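PDB 6F74: alcohol oxidase from Myceliophthora thermophila, which probably oxidises alcohols with an FAD cofactor, as a VAO-type flavoprotein of the oxygen-dependent FAD-linked oxidoreductase family. Local coordinates for residues Arg315-Pro320 / Pro362-Ala367; Ala325-Leu330 / Ala367-Thr372. All coordinates share one frame; numbering follows the deposited sequence.

Overall arrangement
The chain first runs along strand 311-320, whose end supplies 315-320 to contact 1. It then enters helix 328-346, whose first turn belongs to contact 2, and passes through strand 349-356 into the loop before strand 370-378. That loop closes contact 1 with 362-367; 367-372 follows at once and closes contact 2. The segments alternate along the chain, so the two contacts cross rather than nest, with A367 common to both and their centres about 8 Å apart. Contact 1 brings the loop to the end of strand 311-320. Contact 2 brings the start of helix 328-346 to strand 370-378, the neighbour of 311-320 in the antiparallel sheet.

Contact 1. Residues Arg315-Pro320 / Pro362-Ala367; sequences RLAIAP and PFVGDA
A319 and V364 mark the closest approach of the two backbones, 5.8 Å between their CA atoms, where the extended end of strand 311-320 meets a tight reversal of the chain. From V364 to A367 the loop makes a type II' turn, with G365 at its positive-phi corner and the bond from A367 N to V364 O, 2.9 Å long, closing it. A367 O in turn accepts from both F363 N and V364 N.

The side chains meet through apolar groups, apart from one methyl set against a carbonyl oxygen. V364 puts CG1 anti to its backbone N (chi1 173°), and this methyl comes down on the two alanines that point to the loop from alternate strand positions: V364 CG1 is 3.5 Å from A319 CB and 3.9 Å from A317 CB. The other branch lies against the backbone between them, V364 CG2 to I318 O 3.7 Å. Beside the valine, A367 CB rests on A319 CB at 3.9 Å and on P320 CD at 4.1 Å, so A319 takes part in both halves of the packing. I318 turns from the loop toward Y371 and L403, and L316 packs on helix 382-396.

With F363 and V364 both facing A367, the loop shows a classic beta bulge joined to a type II' turn, here laid over the end of a sheet strand.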
loop_
_atom_site.group_PDB
_atom_site.type_symbol
_atom_site.label_atom_id
_atom_site.label_comp_id
_atom_site.label_asym_id
_atom_site.label_seq_id
_atom_site.Cartn_x
_atom_site.Cartn_y
_atom_site.Cartn_z
ATOM N N ARG A 315 -22.583 -8.953 -4.515
ATOM C CA ARG A 315 -21.641 -10.054 -4.670
ATOM C C ARG A 315 -21.862 -10.743 -6.011
ATOM O O ARG A 315 -22.935 -11.268 -6.266
ATOM C CB ARG A 315 -21.753 -11.018 -3.489
ATOM C CG ARG A 315 -21.235 -10.409 -2.165
ATOM C CD ARG A 315 -19.696 -10.439 -2.063
ATOM N NE ARG A 315 -19.241 -10.111 -0.687
ATOM C CZ ARG A 315 -18.814 -11.003 0.230
ATOM N NH1 ARG A 315 -18.734 -12.330 -0.017
ATOM N NH2 ARG A 315 -18.404 -10.585 1.434
ATOM N N LEU A 316 -20.850 -10.740 -6.862
ATOM C CA LEU A 316 -20.967 -11.337 -8.197
ATOM C C LEU A 316 -19.939 -12.426 -8.334
ATOM O O LEU A 316 -18.816 -12.232 -7.938
ATOM C CB LEU A 316 -20.717 -10.296 -9.304
ATOM C CG LEU A 316 -20.756 -10.786 -10.777
ATOM C CD1 LEU A 316 -22.171 -11.157 -11.205
ATOM C CD2 LEU A 316 -20.206 -9.712 -11.697
ATOM N N ALA A 317 -20.310 -13.541 -8.937
ATOM C CA ALA A 317 -19.375 -14.603 -9.214
ATOM C C ALA A 317 -19.680 -15.220 -10.566
ATOM O O ALA A 317 -20.844 -15.440 -10.916
ATOM C CB ALA A 317 -19.422 -15.660 -8.126
ATOM N N ILE A 318 -18.619 -15.484 -11.306
ATOM C CA ILE A 318 -18.691 -15.946 -12.688
ATOM C C ILE A 318 -17.723 -17.107 -12.832
ATOM O O ILE A 318 -16.545 -16.958 -12.501
ATOM C CB ILE A 318 -18.230 -14.861 -13.694
ATOM C CG1 ILE A 318 -18.945 -13.536 -13.448
ATOM C CG2 ILE A 318 -18.404 -15.359 -15.115
ATOM C CD1 ILE A 318 -18.441 -12.377 -14.260
ATOM N N ALA A 319 -18.205 -18.216 -13.371
ATOM C CA ALA A 319 -17.363 -19.359 -13.643
ATOM C C ALA A 319 -17.717 -19.986 -14.970
ATOM O O ALA A 319 -18.879 -19.905 -15.372
ATOM C CB ALA A 319 -17.547 -20.411 -12.556
ATOM N N PRO A 320 -16.736 -20.655 -15.625
ATOM C CA PRO A 320 -16.989 -21.387 -16.846
ATOM C C PRO A 320 -17.921 -22.542 -16.639
ATOM O O PRO A 320 -17.837 -23.208 -15.625
ATOM C CB PRO A 320 -15.609 -21.933 -17.251
ATOM C CG PRO A 320 -14.756 -21.846 -16.079
ATOM C CD PRO A 320 -15.312 -20.695 -15.261
ATOM N N PRO A 362 -10.555 -25.167 -6.520
ATOM C CA PRO A 362 -11.821 -24.496 -6.797
ATOM C C PRO A 362 -11.747 -23.021 -6.425
ATOM O O PRO A 362 -11.307 -22.673 -5.333
ATOM C CB PRO A 362 -12.833 -25.229 -5.928
ATOM C CG PRO A 362 -12.043 -26.056 -4.969
ATOM C CD PRO A 362 -10.687 -26.295 -5.570
ATOM N N PHE A 363 -12.144 -22.164 -7.360
ATOM C CA PHE A 363 -12.220 -20.753 -7.105
ATOM C C PHE A 363 -13.689 -20.298 -7.064
ATOM O O PHE A 363 -14.118 -19.739 -6.073
ATOM C CB PHE A 363 -11.388 -19.975 -8.124
ATOM C CG PHE A 363 -11.383 -18.504 -7.872
ATOM C CD1 PHE A 363 -10.884 -18.012 -6.697
ATOM C CD2 PHE A 363 -11.906 -17.624 -8.791
ATOM C CE1 PHE A 363 -10.898 -16.660 -6.429
ATOM C CE2 PHE A 363 -11.924 -16.265 -8.541
ATOM C CZ PHE A 363 -11.415 -15.785 -7.365
ATOM N N VAL A 364 -14.452 -20.522 -8.119
ATOM C CA VAL A 364 -15.879 -20.171 -8.115
ATOM C C VAL A 364 -16.641 -21.460 -8.212
ATOM O O VAL A 364 -16.568 -22.184 -9.227
ATOM C CB VAL A 364 -16.276 -19.197 -9.246
ATOM C CG1 VAL A 364 -17.803 -19.002 -9.314
ATOM C CG2 VAL A 364 -15.621 -17.844 -9.024
ATOM N N GLY A 365 -17.353 -21.746 -7.123
ATOM C CA GLY A 365 -18.101 -22.975 -6.946
ATOM C C GLY A 365 -17.161 -24.120 -7.190
ATOM O O GLY A 365 -16.132 -24.266 -6.515
ATOM N N ASP A 366 -17.489 -24.878 -8.217
ATOM C CA ASP A 366 -16.782 -26.100 -8.585
ATOM C C ASP A 366 -15.627 -25.915 -9.558
ATOM O O ASP A 366 -14.813 -26.823 -9.768
ATOM C CB ASP A 366 -17.790 -27.070 -9.187
ATOM C CG ASP A 366 -17.419 -28.488 -8.892
ATOM O OD1 ASP A 366 -16.563 -28.714 -7.997
ATOM O OD2 ASP A 366 -17.949 -29.405 -9.554
ATOM N N ALA A 367 -15.532 -24.731 -10.155
ATOM C CA ALA A 367 -14.567 -24.448 -11.217
ATOM C C ALA A 367 -13.257 -23.948 -10.625
ATOM O O ALA A 367 -13.248 -23.150 -9.677
ATOM C CB ALA A 367 -15.139 -23.405 -12.165
#

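Contact 2. Residues Ala325-Leu330 / Ala367-Thr372; sequences AENKDL and AHSGYT
L330 and S369 owe their places in this contact partly to their first torsions. In L330, chi1 of 176° sets CG anti to the backbone N, and from there both methyls reach the backbone of G370; in S369, OG sits between its own N and carbonyl carbon (chi1 65°), where N327 can meet it.

The polar part joins the amide of N327 to that hydroxyl. N327 ND2 donates to S369 OG over 3.0 Å, but the bond is bent, 143° at the hydrogen, and weak; the same nitrogen also lies 3.3 Å from S369 CB. Each group has another polar partner: N327 ND2 bonds to R357 O, and S369 OG bonds to E323 OE2, while E323 OE1 takes the H368 N-H. These bonds help satisfy two buried polar ends. N327 occupies the N-cap position of helix 328-346, although its side chain makes no capping bond.

In the first turn of the helix, L330 lays its methyls on the bare backbone of G370. L330 CD2 is 3.5 Å from G370 CA, and L330 CD1 is 4.0 Å from the same carbon. The backbone angles of G370 call for glycine, because a CB there would be jammed against the carbonyl O of S369. The same CD2 methyl of L330 also comes to 4.0 Å from S369 OG.

L330 also packs on I318, and Y371 touches I334 and L337; the helix thus packs against the neighbouring strands 311-320 and 370-378, L330 at its start and I334 and L337 further along.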
loop_
_atom_site.group_PDB
_atom_site.type_symbol
_atom_site.label_atom_id
_atom_site.label_comp_id
_atom_site.label_asym_id
_atom_site.label_seq_id
_atom_site.Cartn_x
_atom_site.Cartn_y
_atom_site.Cartn_z
ATOM N N ALA A 325 -7.968 -24.676 -20.437
ATOM C CA ALA A 325 -6.755 -23.894 -20.193
ATOM C C ALA A 325 -6.857 -22.501 -20.815
ATOM O O ALA A 325 -6.453 -21.532 -20.208
ATOM C CB ALA A 325 -5.550 -24.639 -20.764
ATOM N N GLU A 326 -7.421 -22.411 -22.018
ATOM C CA GLU A 326 -7.640 -21.116 -22.678
ATOM C C GLU A 326 -8.712 -20.246 -21.953
ATOM O O GLU A 326 -8.555 -19.028 -21.872
ATOM C CB GLU A 326 -8.057 -21.338 -24.127
ATOM C CG GLU A 326 -8.177 -20.054 -24.950
ATOM C CD GLU A 326 -8.461 -20.283 -26.408
ATOM O OE1 GLU A 326 -8.081 -21.385 -26.937
ATOM O OE2 GLU A 326 -8.931 -19.329 -27.072
ATOM N N ASN A 327 -9.787 -20.877 -21.448
ATOM C CA ASN A 327 -10.911 -20.190 -20.803
ATOM C C ASN A 327 -11.410 -18.983 -21.602
ATOM O O ASN A 327 -11.647 -17.907 -21.058
ATOM C CB ASN A 327 -10.568 -19.798 -19.346
ATOM C CG ASN A 327 -11.240 -20.710 -18.318
ATOM O OD1 ASN A 327 -12.228 -21.343 -18.590
ATOM N ND2 ASN A 327 -10.719 -20.715 -17.119
ATOM N N LYS A 328 -11.591 -19.215 -22.894
ATOM C CA LYS A 328 -11.959 -18.150 -23.818
ATOM C C LYS A 328 -13.237 -17.399 -23.353
ATOM O O LYS A 328 -13.206 -16.180 -23.277
ATOM C CB LYS A 328 -12.101 -18.694 -25.223
ATOM C CG LYS A 328 -12.258 -17.602 -26.261
ATOM C CD LYS A 328 -12.555 -18.167 -27.642
ATOM C CE LYS A 328 -13.027 -17.054 -28.579
ATOM N NZ LYS A 328 -14.210 -16.292 -28.045
ATOM N N ASP A 329 -14.306 -18.140 -23.018
ATOM C CA ASP A 329 -15.581 -17.500 -22.659
ATOM C C ASP A 329 -15.534 -16.688 -21.360
ATOM O O ASP A 329 -16.087 -15.604 -21.285
ATOM C CB ASP A 329 -16.709 -18.536 -22.523
ATOM C CG ASP A 329 -16.994 -19.286 -23.807
ATOM O OD1 ASP A 329 -16.998 -18.718 -24.911
ATOM O OD2 ASP A 329 -17.214 -20.486 -23.681
ATOM N N LEU A 330 -14.867 -17.237 -20.346
ATOM C CA LEU A 330 -14.636 -16.524 -19.088
ATOM C C LEU A 330 -13.938 -15.204 -19.300
ATOM O O LEU A 330 -14.314 -14.175 -18.727
ATOM C CB LEU A 330 -13.805 -17.370 -18.101
ATOM C CG LEU A 330 -13.445 -16.626 -16.794
ATOM C CD1 LEU A 330 -14.724 -16.231 -16.043
ATOM C CD2 LEU A 330 -12.528 -17.440 -15.923
ATOM N N ALA A 367 -15.532 -24.731 -10.155
ATOM C CA ALA A 367 -14.567 -24.448 -11.217
ATOM C C ALA A 367 -13.257 -23.948 -10.625
ATOM O O ALA A 367 -13.248 -23.150 -9.677
ATOM C CB ALA A 367 -15.139 -23.405 -12.165
ATOM N N HIS A 368 -12.147 -24.415 -11.199
ATOM C CA HIS A 368 -10.800 -23.973 -10.779
ATOM C C HIS A 368 -10.384 -22.694 -11.530
ATOM O O HIS A 368 -9.234 -22.557 -11.991
ATOM C CB HIS A 368 -9.759 -25.094 -11.011
ATOM C CG HIS A 368 -9.966 -26.323 -10.174
ATOM N ND1 HIS A 368 -11.215 -26.774 -9.796
ATOM C CD2 HIS A 368 -9.083 -27.201 -9.641
ATOM C CE1 HIS A 368 -11.094 -27.868 -9.064
ATOM N NE2 HIS A 368 -9.810 -28.124 -8.917
ATOM N N SER A 369 -11.318 -21.753 -11.639
ATOM C CA SER A 369 -11.080 -20.464 -12.301
ATOM C C SER A 369 -12.337 -19.601 -12.122
ATOM O O SER A 369 -13.372 -20.072 -11.635
ATOM C CB SER A 369 -10.814 -20.641 -13.805
ATOM O OG SER A 369 -11.951 -21.143 -14.439
ATOM N N GLY A 370 -12.241 -18.349 -12.529
ATOM C CA GLY A 370 -13.388 -17.466 -12.510
ATOM C C GLY A 370 -13.094 -16.059 -12.061
ATOM O O GLY A 370 -11.944 -15.652 -11.940
ATOM N N TYR A 371 -14.181 -15.333 -11.832
ATOM C CA TYR A 371 -14.148 -13.936 -11.439
ATOM C C TYR A 371 -15.102 -13.800 -10.282
ATOM O O TYR A 371 -16.204 -14.343 -10.329
ATOM C CB TYR A 371 -14.658 -13.026 -12.583
ATOM C CG TYR A 371 -14.924 -11.595 -12.147
ATOM C CD1 TYR A 371 -16.106 -11.233 -11.456
ATOM C CD2 TYR A 371 -13.984 -10.593 -12.390
ATOM C CE1 TYR A 371 -16.311 -9.914 -11.028
ATOM C CE2 TYR A 371 -14.190 -9.293 -11.968
ATOM C CZ TYR A 371 -15.350 -8.953 -11.301
ATOM O OH TYR A 371 -15.520 -7.638 -10.942
ATOM N N THR A 372 -14.712 -13.019 -9.282
ATOM C CA THR A 372 -15.596 -12.713 -8.184
ATOM C C THR A 372 -15.411 -11.273 -7.775
ATOM O O THR A 372 -14.333 -10.719 -7.943
ATOM C CB THR A 372 -15.367 -13.661 -6.968
ATOM O OG1 THR A 372 -16.466 -13.519 -6.090
ATOM C CG2 THR A 372 -14.124 -13.358 -6.224
#